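Local coordinates for protein caltubin, EF-hand (Lymnaea stagnalis, PDB 6VAN) that probably binds calcium through its EF-hand loops, which carry strontium ions in this crystal form, at residues Asn31-Phe36 / Gln43-Phe48; Met123-Asn128 / Phe138-Ser143; Thr6-Arg11 / His68-Pro73; Val103-Gly108 / Glu112-Thr117. All blocks are in the same frame, centred on the assembly; numbering follows the deposited sequence.

Contact 1: residues Asn31-Phe36 / Gln43-Phe48; sequences NYIRRF and QTVAAF. With SR (strontium ion), chain G.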
loop_
_atom_site.group_PDB
_atom_site.type_symbol
_atom_site.label_atom_id
_atom_site.label_comp_id
_atom_site.label_asym_id
_atom_site.label_seq_id
_atom_site.Cartn_x
_atom_site.Cartn_y
_atom_site.Cartn_z
ATOM N N ASN A 31 -0.460 -11.444 5.929
ATOM C CA ASN A 31 -0.623 -12.228 4.681
ATOM C C ASN A 31 -0.862 -11.273 3.506
ATOM O O ASN A 31 -0.347 -11.551 2.414
ATOM C CB ASN A 31 -1.691 -13.300 4.873
ATOM C CG ASN A 31 -1.140 -14.507 5.601
ATOM O OD1 ASN A 31 0.006 -14.492 6.066
ATOM N ND2 ASN A 31 -1.937 -15.562 5.695
ATOM N N TYR A 32 -1.555 -10.165 3.753
ATOM C CA TYR A 32 -1.758 -9.077 2.765
ATOM C C TYR A 32 -0.398 -8.480 2.360
ATOM O O TYR A 32 -0.019 -8.549 1.175
ATOM C CB TYR A 32 -2.719 -8.039 3.337
ATOM C CG TYR A 32 -2.742 -6.757 2.564
ATOM C CD1 TYR A 32 -3.237 -6.727 1.279
ATOM C CD2 TYR A 32 -2.253 -5.583 3.114
ATOM C CE1 TYR A 32 -3.277 -5.547 0.560
ATOM C CE2 TYR A 32 -2.276 -4.394 2.405
ATOM C CZ TYR A 32 -2.776 -4.388 1.118
ATOM O OH TYR A 32 -2.815 -3.229 0.400
ATOM N N ILE A 33 0.346 -7.932 3.315
ATOM C CA ILE A 33 1.631 -7.238 3.008
ATOM C C ILE A 33 2.654 -8.257 2.493
ATOM O O ILE A 33 3.484 -7.878 1.649
ATOM C CB ILE A 33 2.145 -6.442 4.214
ATOM C CG1 ILE A 33 1.154 -5.334 4.602
ATOM C CG2 ILE A 33 3.537 -5.892 3.945
ATOM C CD1 ILE A 33 1.526 -4.579 5.842
ATOM N N ARG A 34 2.602 -9.507 2.946
ATOM C CA ARG A 34 3.602 -10.537 2.562
ATOM C C ARG A 34 3.559 -10.808 1.061
ATOM O O ARG A 34 4.609 -11.221 0.537
ATOM C CB ARG A 34 3.354 -11.851 3.301
ATOM C CG ARG A 34 4.225 -12.027 4.526
ATOM C CD ARG A 34 4.042 -13.412 5.147
ATOM N NE ARG A 34 5.009 -13.678 6.205
ATOM C CZ ARG A 34 4.946 -14.694 7.061
ATOM N NH1 ARG A 34 3.943 -15.558 6.995
ATOM N NH2 ARG A 34 5.881 -14.832 7.993
ATOM N N ARG A 35 2.411 -10.611 0.410
ATOM C CA ARG A 35 2.275 -10.773 -1.056
ATOM C C ARG A 35 3.394 -9.974 -1.740
ATOM O O ARG A 35 3.991 -10.516 -2.657
ATOM C CB ARG A 35 0.893 -10.334 -1.542
ATOM C CG ARG A 35 -0.219 -11.331 -1.231
ATOM C CD ARG A 35 -1.623 -10.736 -1.230
ATOM N NE ARG A 35 -1.929 -9.829 -2.347
ATOM C CZ ARG A 35 -1.934 -8.487 -2.290
ATOM N NH1 ARG A 35 -1.644 -7.847 -1.168
ATOM N NH2 ARG A 35 -2.226 -7.782 -3.372
ATOM N N PHE A 36 3.696 -8.764 -1.263
ATOM C CA PHE A 36 4.607 -7.819 -1.973
ATOM C C PHE A 36 5.820 -7.408 -1.136
ATOM O O PHE A 36 6.749 -6.837 -1.716
ATOM C CB PHE A 36 3.822 -6.608 -2.476
ATOM C CG PHE A 36 3.010 -5.847 -1.456
ATOM C CD1 PHE A 36 1.682 -6.160 -1.205
ATOM C CD2 PHE A 36 3.541 -4.750 -0.807
ATOM C CE1 PHE A 36 0.913 -5.418 -0.324
ATOM C CE2 PHE A 36 2.766 -4.010 0.076
ATOM C CZ PHE A 36 1.471 -4.364 0.342
ATOM N N GLN A 43 6.526 -5.881 13.403
ATOM C CA GLN A 43 6.365 -4.489 13.886
ATOM C C GLN A 43 5.857 -3.580 12.757
ATOM O O GLN A 43 5.056 -2.671 13.033
ATOM C CB GLN A 43 7.668 -3.930 14.433
ATOM C CG GLN A 43 7.537 -2.481 14.900
ATOM N N THR A 44 6.313 -3.776 11.519
ATOM C CA THR A 44 5.769 -2.989 10.379
ATOM C C THR A 44 4.255 -3.226 10.313
ATOM O O THR A 44 3.508 -2.214 10.116
ATOM C CB THR A 44 6.480 -3.305 9.061
ATOM O OG1 THR A 44 7.790 -2.757 9.167
ATOM C CG2 THR A 44 5.745 -2.727 7.875
ATOM N N VAL A 45 3.851 -4.505 10.368
ATOM C CA VAL A 45 2.426 -4.933 10.287
ATOM C C VAL A 45 1.669 -4.232 11.411
ATOM O O VAL A 45 0.576 -3.733 11.137
ATOM C CB VAL A 45 2.268 -6.462 10.343
ATOM C CG1 VAL A 45 0.801 -6.870 10.484
ATOM C CG2 VAL A 45 2.907 -7.132 9.127
ATOM N N ALA A 46 2.236 -4.160 12.617
ATOM C CA ALA A 46 1.570 -3.555 13.795
ATOM C C ALA A 46 1.346 -2.052 13.572
ATOM O O ALA A 46 0.249 -1.583 13.895
ATOM C CB ALA A 46 2.374 -3.852 15.044
ATOM N N ALA A 47 2.314 -1.328 12.985
ATOM C CA ALA A 47 2.274 0.140 12.771
ATOM C C ALA A 47 1.217 0.500 11.702
ATOM O O ALA A 47 0.581 1.582 11.807
ATOM C CB ALA A 47 3.630 0.628 12.333
ATOM N N PHE A 48 1.115 -0.354 10.685
ATOM C CA PHE A 48 0.094 -0.261 9.609
ATOM C C PHE A 48 -1.298 -0.290 10.253
ATOM O O PHE A 48 -2.144 0.594 9.972
ATOM C CB PHE A 48 0.289 -1.397 8.619
ATOM C CG PHE A 48 -0.590 -1.297 7.400
ATOM C CD1 PHE A 48 -1.866 -1.829 7.403
ATOM C CD2 PHE A 48 -0.139 -0.663 6.244
ATOM C CE1 PHE A 48 -2.683 -1.738 6.285
ATOM C CE2 PHE A 48 -0.955 -0.579 5.130
ATOM C CZ PHE A 48 -2.221 -1.122 5.150
HETATM SR SR SR G . 9.336 -4.465 7.133
HETATM O O HOH W 1 11.729 -3.154 8.242
HETATM O O HOH W 2 11.954 -4.942 6.594
#

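Contact 2: residues Met123-Asn128 / Phe138-Ser143; sequences MSADAN and FKTLYS. With SR (strontium ion), chain F; SR (strontium ion), chain I; EDO (1,2-ethanediol), chain K.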
loop_
_atom_site.group_PDB
_atom_site.type_symbol
_atom_site.label_atom_id
_atom_site.label_comp_id
_atom_site.label_asym_id
_atom_site.label_seq_id
_atom_site.Cartn_x
_atom_site.Cartn_y
_atom_site.Cartn_z
HETATM N N MSE A 123 8.384 6.246 -13.062
HETATM C CA MSE A 123 9.699 6.790 -13.397
HETATM C C MSE A 123 9.581 8.222 -13.910
HETATM O O MSE A 123 10.584 8.928 -13.963
HETATM C CB MSE A 123 10.435 5.917 -14.415
HETATM C CG MSE A 123 10.979 4.634 -13.833
HETATM SE SE MSE A 123 12.152 4.852 -12.241
HETATM C CE MSE A 123 11.113 4.203 -10.681
ATOM N N SER A 124 8.378 8.689 -14.233
ATOM C CA SER A 124 8.208 10.099 -14.607
ATOM C C SER A 124 8.629 11.002 -13.424
ATOM O O SER A 124 8.932 12.216 -13.658
ATOM C CB SER A 124 6.807 10.427 -15.057
ATOM O OG SER A 124 5.889 10.503 -13.995
ATOM N N ALA A 125 8.644 10.477 -12.189
ATOM C CA ALA A 125 9.066 11.197 -10.955
ATOM C C ALA A 125 10.559 11.028 -10.676
ATOM O O ALA A 125 11.051 11.629 -9.703
ATOM C CB ALA A 125 8.223 10.746 -9.787
ATOM N N ASP A 126 11.299 10.301 -11.497
ATOM C CA ASP A 126 12.737 10.042 -11.275
ATOM C C ASP A 126 13.526 11.239 -11.828
ATOM O O ASP A 126 13.988 11.195 -13.005
ATOM C CB ASP A 126 13.186 8.739 -11.929
ATOM C CG ASP A 126 14.637 8.391 -11.707
ATOM O OD1 ASP A 126 15.250 9.043 -10.852
ATOM O OD2 ASP A 126 15.115 7.459 -12.342
ATOM N N ALA A 127 13.631 12.304 -11.037
ATOM C CA ALA A 127 14.074 13.629 -11.532
ATOM C C ALA A 127 15.541 13.581 -11.950
ATOM O O ALA A 127 15.894 14.329 -12.882
ATOM C CB ALA A 127 13.808 14.688 -10.505
ATOM N N ASN A 128 16.356 12.733 -11.330
ATOM C CA ASN A 128 17.810 12.623 -11.625
ATOM C C ASN A 128 18.120 11.394 -12.469
ATOM O O ASN A 128 19.314 11.134 -12.674
ATOM C CB ASN A 128 18.669 12.674 -10.352
ATOM C CG ASN A 128 18.404 11.544 -9.381
ATOM O OD1 ASN A 128 17.436 10.792 -9.518
ATOM N ND2 ASN A 128 19.253 11.428 -8.365
ATOM N N PHE A 138 8.938 10.067 -4.916
ATOM C CA PHE A 138 7.746 9.205 -4.822
ATOM C C PHE A 138 6.504 10.017 -4.452
ATOM O O PHE A 138 5.414 9.839 -5.022
ATOM C CB PHE A 138 7.995 8.129 -3.789
ATOM C CG PHE A 138 6.844 7.207 -3.549
ATOM C CD1 PHE A 138 6.565 6.195 -4.444
ATOM C CD2 PHE A 138 6.067 7.321 -2.424
ATOM C CE1 PHE A 138 5.501 5.336 -4.215
ATOM C CE2 PHE A 138 5.023 6.450 -2.189
ATOM C CZ PHE A 138 4.754 5.448 -3.081
ATOM N N LYS A 139 6.626 10.928 -3.500
ATOM C CA LYS A 139 5.424 11.632 -2.988
ATOM C C LYS A 139 4.764 12.445 -4.091
ATOM O O LYS A 139 3.549 12.704 -3.980
ATOM C CB LYS A 139 5.787 12.547 -1.810
ATOM C CG LYS A 139 6.630 13.740 -2.198
ATOM C CD LYS A 139 7.106 14.583 -1.033
ATOM C CE LYS A 139 7.662 15.892 -1.554
ATOM N NZ LYS A 139 8.490 16.588 -0.551
ATOM N N THR A 140 5.497 12.834 -5.121
ATOM C CA THR A 140 4.923 13.667 -6.188
ATOM C C THR A 140 3.918 12.854 -6.998
ATOM O O THR A 140 3.094 13.468 -7.707
ATOM C CB THR A 140 5.971 14.241 -7.144
ATOM O OG1 THR A 140 6.561 13.228 -7.944
ATOM C CG2 THR A 140 7.057 15.011 -6.429
ATOM N N LEU A 141 3.928 11.528 -6.896
ATOM C CA LEU A 141 3.019 10.686 -7.717
ATOM C C LEU A 141 1.591 10.827 -7.210
ATOM O O LEU A 141 0.685 10.394 -7.917
ATOM C CB LEU A 141 3.501 9.250 -7.668
ATOM C CG LEU A 141 4.856 8.996 -8.310
ATOM C CD1 LEU A 141 5.336 7.593 -7.976
ATOM C CD2 LEU A 141 4.828 9.220 -9.814
ATOM N N TYR A 142 1.391 11.421 -6.036
ATOM C CA TYR A 142 0.040 11.612 -5.483
ATOM C C TYR A 142 -0.617 12.889 -5.991
ATOM O O TYR A 142 -1.800 13.045 -5.690
ATOM C CB TYR A 142 0.097 11.580 -3.965
ATOM C CG TYR A 142 0.272 10.176 -3.458
ATOM C CD1 TYR A 142 -0.815 9.350 -3.318
ATOM C CD2 TYR A 142 1.532 9.654 -3.189
ATOM C CE1 TYR A 142 -0.661 8.041 -2.874
ATOM C CE2 TYR A 142 1.703 8.366 -2.726
ATOM C CZ TYR A 142 0.595 7.556 -2.562
ATOM O OH TYR A 142 0.765 6.263 -2.154
ATOM N N SER A 143 0.060 13.706 -6.774
ATOM C CA SER A 143 -0.517 14.989 -7.256
ATOM C C SER A 143 -0.167 15.231 -8.720
ATOM O O SER A 143 0.333 16.309 -9.059
ATOM C CB SER A 143 -0.054 16.104 -6.382
ATOM O OG SER A 143 1.337 16.293 -6.524
HETATM SR SR SR F . 15.917 9.311 -8.464
HETATM SR SR SR I . 2.073 17.892 -8.415
HETATM C C1 EDO K . 2.958 16.456 -2.683
HETATM O O1 EDO K . 2.919 17.597 -3.540
HETATM C C2 EDO K . 1.891 15.498 -2.981
HETATM O O2 EDO K . 2.014 14.917 -4.282
HETATM O O HOH W 3 3.323 15.814 -9.118
HETATM O O HOH W 4 17.320 8.803 -6.431
HETATM O O HOH W 5 16.936 11.279 -6.648
HETATM O O HOH W 6 3.948 17.428 -6.251
HETATM O O HOH W 7 2.189 18.075 -10.984
#

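Contact 3: residues Thr6-Arg11 / His68-Pro73; sequences TELKER and HDMAAP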
loop_
_atom_site.group_PDB
_atom_site.type_symbol
_atom_site.label_atom_id
_atom_site.label_comp_id
_atom_site.label_asym_id
_atom_site.label_seq_id
_atom_site.Cartn_x
_atom_site.Cartn_y
_atom_site.Cartn_z
ATOM N N THR A 6 -19.754 -0.543 -2.020
ATOM C CA THR A 6 -19.811 -1.987 -2.306
ATOM C C THR A 6 -18.445 -2.436 -2.824
ATOM O O THR A 6 -18.013 -3.548 -2.493
ATOM C CB THR A 6 -20.989 -2.298 -3.214
ATOM O OG1 THR A 6 -22.159 -2.012 -2.445
ATOM C CG2 THR A 6 -20.995 -3.725 -3.688
ATOM N N GLU A 7 -17.772 -1.606 -3.616
ATOM C CA GLU A 7 -16.426 -1.957 -4.096
ATOM C C GLU A 7 -15.446 -1.916 -2.943
ATOM O O GLU A 7 -14.559 -2.765 -2.895
ATOM C CB GLU A 7 -15.990 -1.010 -5.197
ATOM C CG GLU A 7 -16.554 -1.419 -6.515
ATOM C CD GLU A 7 -16.034 -0.569 -7.655
ATOM O OE1 GLU A 7 -15.215 0.354 -7.379
ATOM O OE2 GLU A 7 -16.445 -0.834 -8.802
ATOM N N LEU A 8 -15.556 -0.937 -2.048
ATOM C CA LEU A 8 -14.701 -0.909 -0.832
ATOM C C LEU A 8 -14.842 -2.249 -0.115
ATOM O O LEU A 8 -13.813 -2.857 0.215
ATOM C CB LEU A 8 -15.093 0.221 0.119
ATOM C CG LEU A 8 -14.767 1.635 -0.341
ATOM C CD1 LEU A 8 -14.937 2.612 0.811
ATOM C CD2 LEU A 8 -13.366 1.736 -0.913
ATOM N N LYS A 9 -16.068 -2.698 0.109
ATOM C CA LYS A 9 -16.288 -3.964 0.834
ATOM C C LYS A 9 -15.641 -5.128 0.075
ATOM O O LYS A 9 -14.948 -5.927 0.724
ATOM C CB LYS A 9 -17.776 -4.225 1.039
ATOM C CG LYS A 9 -18.088 -5.575 1.685
ATOM C CD LYS A 9 -17.236 -5.903 2.913
ATOM C CE LYS A 9 -17.890 -5.544 4.226
ATOM N NZ LYS A 9 -18.975 -6.496 4.595
ATOM N N GLU A 10 -15.847 -5.236 -1.238
ATOM C CA GLU A 10 -15.293 -6.355 -2.057
ATOM C C GLU A 10 -13.764 -6.335 -1.945
ATOM O O GLU A 10 -13.163 -7.421 -1.887
ATOM C CB GLU A 10 -15.747 -6.253 -3.513
ATOM C CG GLU A 10 -15.400 -7.472 -4.358
ATOM C CD GLU A 10 -13.989 -7.513 -4.928
ATOM O OE1 GLU A 10 -13.346 -6.445 -5.025
ATOM O OE2 GLU A 10 -13.532 -8.623 -5.271
ATOM N N ARG A 11 -13.165 -5.148 -1.928
ATOM C CA ARG A 11 -11.697 -4.946 -1.801
ATOM C C ARG A 11 -11.217 -5.373 -0.421
ATOM O O ARG A 11 -10.122 -5.980 -0.334
ATOM C CB ARG A 11 -11.334 -3.471 -1.924
ATOM C CG ARG A 11 -11.204 -2.956 -3.342
ATOM C CD ARG A 11 -10.272 -1.772 -3.261
ATOM N NE ARG A 11 -10.907 -0.470 -3.329
ATOM C CZ ARG A 11 -10.431 0.624 -2.735
ATOM N NH1 ARG A 11 -11.061 1.780 -2.870
ATOM N NH2 ARG A 11 -9.331 0.563 -2.002
ATOM N N HIS A 68 -14.066 5.094 6.909
ATOM C CA HIS A 68 -13.660 6.479 7.265
ATOM C C HIS A 68 -12.426 6.855 6.440
ATOM O O HIS A 68 -12.448 7.918 5.784
ATOM C CB HIS A 68 -13.420 6.638 8.772
ATOM C CG HIS A 68 -12.965 8.011 9.125
ATOM N ND1 HIS A 68 -13.845 9.070 9.234
ATOM C CD2 HIS A 68 -11.731 8.516 9.331
ATOM C CE1 HIS A 68 -13.172 10.173 9.518
ATOM N NE2 HIS A 68 -11.878 9.856 9.594
ATOM N N ASP A 69 -11.422 5.983 6.425
ATOM C CA ASP A 69 -10.107 6.210 5.772
ATOM C C ASP A 69 -10.284 6.363 4.265
ATOM O O ASP A 69 -9.643 7.211 3.652
ATOM C CB ASP A 69 -9.142 5.060 6.046
HETATM N N MSE A 70 -11.120 5.504 3.675
HETATM C CA MSE A 70 -11.247 5.416 2.227
HETATM C C MSE A 70 -12.341 6.334 1.688
HETATM O O MSE A 70 -12.316 6.640 0.503
HETATM C CB MSE A 70 -11.550 3.977 1.802
HETATM C CG MSE A 70 -10.468 3.013 2.148
HETATM SE SE MSE A 70 -8.966 3.311 0.960
HETATM C CE MSE A 70 -7.441 2.503 1.880
ATOM N N ALA A 71 -13.311 6.743 2.515
ATOM C CA ALA A 71 -14.405 7.588 2.042
ATOM C C ALA A 71 -13.870 8.952 1.615
ATOM O O ALA A 71 -14.473 9.560 0.728
ATOM C CB ALA A 71 -15.463 7.760 3.115
ATOM N N ALA A 72 -12.793 9.410 2.264
ATOM C CA ALA A 72 -12.173 10.732 2.068
ATOM C C ALA A 72 -10.667 10.551 1.934
ATOM O O ALA A 72 -9.911 10.893 2.831
ATOM C CB ALA A 72 -12.538 11.626 3.227
ATOM N N PRO A 73 -10.180 9.978 0.818
ATOM C CA PRO A 73 -8.745 9.807 0.640
ATOM C C PRO A 73 -8.122 11.195 0.481
ATOM O O PRO A 73 -8.722 12.083 -0.076
ATOM C CB PRO A 73 -8.616 8.902 -0.584
ATOM C CG PRO A 73 -9.900 9.138 -1.360
ATOM C CD PRO A 73 -10.954 9.491 -0.331
#

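Contact 4: residues Val103-Gly108 / Glu112-Thr117; sequences VAEAVG and EEALDT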
loop_
_atom_site.group_PDB
_atom_site.type_symbol
_atom_site.label_atom_id
_atom_site.label_comp_id
_atom_site.label_asym_id
_atom_site.label_seq_id
_atom_site.Cartn_x
_atom_site.Cartn_y
_atom_site.Cartn_z
ATOM N N VAL A 103 6.565 -5.540 -7.048
ATOM C CA VAL A 103 5.383 -5.284 -6.207
ATOM C C VAL A 103 4.134 -5.278 -7.104
ATOM O O VAL A 103 3.087 -5.874 -6.715
ATOM C CB VAL A 103 5.527 -3.976 -5.417
ATOM C CG1 VAL A 103 4.185 -3.528 -4.860
ATOM C CG2 VAL A 103 6.581 -4.096 -4.330
ATOM N N ALA A 104 4.201 -4.638 -8.258
ATOM C CA ALA A 104 3.042 -4.563 -9.169
ATOM C C ALA A 104 2.619 -5.970 -9.612
ATOM O O ALA A 104 1.390 -6.266 -9.601
ATOM C CB ALA A 104 3.329 -3.677 -10.332
ATOM N N GLU A 105 3.571 -6.838 -9.927
ATOM C CA GLU A 105 3.250 -8.245 -10.322
ATOM C C GLU A 105 2.597 -8.941 -9.127
ATOM O O GLU A 105 1.569 -9.646 -9.296
ATOM C CB GLU A 105 4.489 -8.967 -10.839
ATOM C CG GLU A 105 4.964 -8.460 -12.187
ATOM C CD GLU A 105 5.911 -9.365 -12.967
ATOM O OE1 GLU A 105 5.585 -10.548 -13.115
ATOM O OE2 GLU A 105 6.907 -8.876 -13.491
ATOM N N ALA A 106 3.119 -8.713 -7.937
ATOM C CA ALA A 106 2.659 -9.393 -6.712
ATOM C C ALA A 106 1.206 -9.051 -6.394
ATOM O O ALA A 106 0.549 -9.885 -5.757
ATOM C CB ALA A 106 3.578 -9.031 -5.567
ATOM N N VAL A 107 0.709 -7.875 -6.795
ATOM C CA VAL A 107 -0.679 -7.428 -6.500
ATOM C C VAL A 107 -1.608 -7.712 -7.686
ATOM O O VAL A 107 -2.767 -7.306 -7.615
ATOM C CB VAL A 107 -0.745 -5.949 -6.090
ATOM C CG1 VAL A 107 0.159 -5.631 -4.901
ATOM C CG2 VAL A 107 -0.435 -5.028 -7.246
ATOM N N GLY A 108 -1.133 -8.404 -8.713
ATOM C CA GLY A 108 -2.034 -8.976 -9.727
ATOM C C GLY A 108 -1.848 -8.402 -11.121
ATOM O O GLY A 108 -2.630 -8.731 -11.995
ATOM N N GLU A 112 3.987 -7.182 -18.328
ATOM C CA GLU A 112 3.984 -5.990 -19.198
ATOM C C GLU A 112 3.192 -4.859 -18.535
ATOM O O GLU A 112 3.602 -3.701 -18.672
ATOM C CB GLU A 112 3.362 -6.266 -20.576
ATOM C CG GLU A 112 4.243 -7.029 -21.546
ATOM C CD GLU A 112 3.654 -7.076 -22.954
ATOM O OE1 GLU A 112 2.644 -6.344 -23.212
ATOM O OE2 GLU A 112 4.162 -7.868 -23.793
ATOM N N GLU A 113 2.084 -5.152 -17.867
ATOM C CA GLU A 113 1.302 -4.132 -17.157
ATOM C C GLU A 113 2.162 -3.524 -16.066
ATOM O O GLU A 113 2.157 -2.263 -15.926
ATOM C CB GLU A 113 0.025 -4.728 -16.574
ATOM C CG GLU A 113 -1.002 -5.152 -17.625
ATOM C CD GLU A 113 -2.093 -6.029 -17.089
ATOM O OE1 GLU A 113 -2.041 -6.475 -15.903
ATOM O OE2 GLU A 113 -3.011 -6.311 -17.889
ATOM N N ALA A 114 2.884 -4.351 -15.328
ATOM C CA ALA A 114 3.777 -3.875 -14.245
ATOM C C ALA A 114 4.870 -3.005 -14.838
ATOM O O ALA A 114 5.096 -1.878 -14.323
ATOM C CB ALA A 114 4.339 -5.035 -13.501
ATOM N N LEU A 115 5.556 -3.450 -15.877
ATOM C CA LEU A 115 6.613 -2.662 -16.502
ATOM C C LEU A 115 6.058 -1.341 -17.019
ATOM O O LEU A 115 6.707 -0.322 -16.830
ATOM C CB LEU A 115 7.276 -3.456 -17.624
ATOM C CG LEU A 115 8.296 -4.483 -17.173
ATOM C CD1 LEU A 115 8.606 -5.459 -18.312
ATOM C CD2 LEU A 115 9.571 -3.792 -16.695
ATOM N N ASP A 116 4.898 -1.329 -17.671
ATOM C CA ASP A 116 4.376 -0.087 -18.290
ATOM C C ASP A 116 3.953 0.903 -17.193
ATOM O O ASP A 116 4.105 2.138 -17.409
ATOM C CB ASP A 116 3.249 -0.395 -19.273
ATOM C CG ASP A 116 3.684 -1.132 -20.529
ATOM O OD1 ASP A 116 4.871 -1.089 -20.864
ATOM O OD2 ASP A 116 2.805 -1.725 -21.174
ATOM N N THR A 117 3.420 0.415 -16.078
ATOM C CA THR A 117 3.052 1.287 -14.946
ATOM C C THR A 117 4.319 1.942 -14.391
ATOM O O THR A 117 4.323 3.167 -14.120
ATOM C CB THR A 117 2.365 0.480 -13.858
ATOM O OG1 THR A 117 1.194 -0.145 -14.398
ATOM C CG2 THR A 117 1.968 1.326 -12.671
HETATM O O HOH W 8 -3.933 -7.034 -14.067
#

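Contact 1: residues Asn31-Phe36 / Gln43-Phe48
Ile33 and Val45 mark the closest approach of the two backbones, with Ile33 CA 7.7 Å from Val45 CA. They lie on helices 26-34 and 42-52. The first is the outgoing helix of one EF-hand and the second is the incoming helix of the next, so the contact joins the two hands of the N-terminal pair. It is wholly apolar and largely buried. Ile33 carries most of it. Its chain runs out straight (chi2 175°) and brings CD1 between two partners. CD1 sits over one face of the Phe48 ring, offset toward the rim, at 4.2 Å from Phe48 CG. The same methyl lies 4.4 Å from Val45 CG2. Tyr32 adds a looser touch beside it, with Tyr32 CE2 4.3 Å from Phe48 CZ. These two rings meet obliquely. Trp83 of helix 77-87 touches Tyr32, and Leu86 of the same helix touches Ile33. The Trp15 ring also meets that of Tyr32, with the planes at about 50°. Near the start of the second segment, Thr44 OG1 lies 3.1 Å from a strontium ion that also holds two waters. That is a long bond, and the ion is not one of the EF-hand loop sites. At the far end of the first segment, Phe36 turns its ring under the carbonyl of Ile33, whose O stands over the ring centre. Arg35 folds back on the preceding turn. Its NH1 donates to Tyr32 O at 2.9 Å from above the carbonyl plane, while Arg35 N reaches the same oxygen from the opposite face.

Contact 2: residues Met123-Asn128 / Phe138-Ser143
Ala125 has the most surface buried here, and its single methyl makes both close contacts. CB points at the other segment and meets two side chains. It lies 3.7 Å from Leu141 CD2, an apolar touch, and 3.5 Å from Thr140 OG1. Leu141 reaches it with one branch of its fork and also packs on Leu133. Thr140 stands at the exposed side. Its OG1 sits between the backbone N and the carbonyl carbon (chi1 69°), and its hydrogen bond goes to Glu137 O, one turn back. Segment 123-128 runs into an EF-hand loop, and 138-143 continues from the last residue of helix 135-138 beyond it. Directly after Ala125 the chain turns at Asp126, the centre of an inverse gamma turn, and enters the metal site. Asp126 OD1 binds strontium at 2.5 Å and Asn128 OD1 at 2.4 Å. Asp130, Lys132 and Glu137 add further ligands, and two waters complete the set. Gly131 N holds the second oxygen of Asp126. A separate strontium ion lies at the C-terminal end, gripped twice by Ser143, through O at 2.4 Å and OG at 2.6 Å. Ser143 OG also donates to O2 of a 1,2-ethanediol, probably from the crystallisation liquor, which in turn donates to Lys139 O.

Contact 3: residues Thr6-Arg11 / His68-Pro73
Leu8 meets Met70, a selenomethionine in this crystal, where helix 5-15 passes the end of helix 62-71. These are the first and last helices of the N-terminal pair of EF-hands, so the contact brings together the two ends of that lobe. Their backbones come nearest at the same two residues, with Leu8 CA 7.8 Å from Met70 CA. The apolar part is a fork against a stem. Both methyls of Leu8 close on the first side-chain carbon of Met70. Leu8 CD1 is 3.8 Å from Met70 CB, and Leu8 CD2 is 4.0 Å from the same atom. Two conformers of Leu8 are deposited, and this account holds for one of them. The other part involves a charged group. The selenium of Met70 has a different neighbour, Arg11. Arg11 lies one turn after Leu8 and sends its guanidinium across the methionine. The two side chains cross obliquely. The nearby Lys9 points to other partners, namely Asn20 by a hydrogen bond and Phe62 by a cation-pi contact. Met70 bends at chi2 (-73°), which puts the selenium on the side of Arg11. The Arg11 chain bends too, at chi3 (-103°), and leaves NH2 4.1 Å from Met70 SE.

Contact 4: residues Val103-Gly108 / Glu112-Thr117
Ala104 and Ala114 meet methyl to methyl, and their small size lets two helices come very close. Ala104 CA is only 5.2 Å from Ala114 CA. The apolar contact is centred on Ala114. Its CB lies 3.6 Å from Ala104 CB and 3.7 Å from Glu105 CG. Glu105 touches with the aliphatic root of its chain. CG lies beside the backbone N (chi1 -70°), which brings it against Ala114 CB, and the chain then runs on extended. Both alanines are buried, while Glu105 lies at the margin and also packs on Pro111.

Polar groups act round this core. Water 8 joins the segments, donating to Gly108 O and to Glu113 OE1. The distance from the water to Glu113 OE1 is 2.7 Å. The same carboxylate oxygen accepts from Ser110 N, near the start of helix 111-122. Thr117 OG1 donates to Glu113 O at 2.8 Å, while Thr117 N reaches that oxygen from the opposite face of its plane. The threonine hydroxyl is thus satisfied within its own helix.

The backbone bonds close the first helix. Gly108, at positive phi (116°), is the C-prime residue of a Schellman motif. Gly108 N bonds to Glu105 O, and Met109 N bonds to Ala104 O. A short turn then leads into the next helix.

Helix 97-106 leaves one EF-hand and helix 111-122 enters the next, within the C-terminal pair. Val101 packs on Ala114 and Leu115, Met109 touches both Ala104 and Thr117, and on another side Val103 meets Phe36 of the N-terminal half.

How the contacts relate
Contacts 1 and 4 occupy matching places in the two EF-hand pairs, each joining an outgoing helix to the incoming helix of the next hand. They also touch each other, although their centres are 19 Å apart. Arg35 O lies 3.3 Å from Ala106 CB, and Phe36 O lies 3.8 Å from Val103 CG2, so the two halves meet here, among other places. Contact 3 brackets contact 1 in sequence, with nearest atoms about 7 Å apart. Contact 2 follows contact 4 within the C-terminal pair, their centres 17 Å apart, and alone includes residues of an EF-hand loop site. Contacts 1 and 2 lie on opposite sides of the chain's centre.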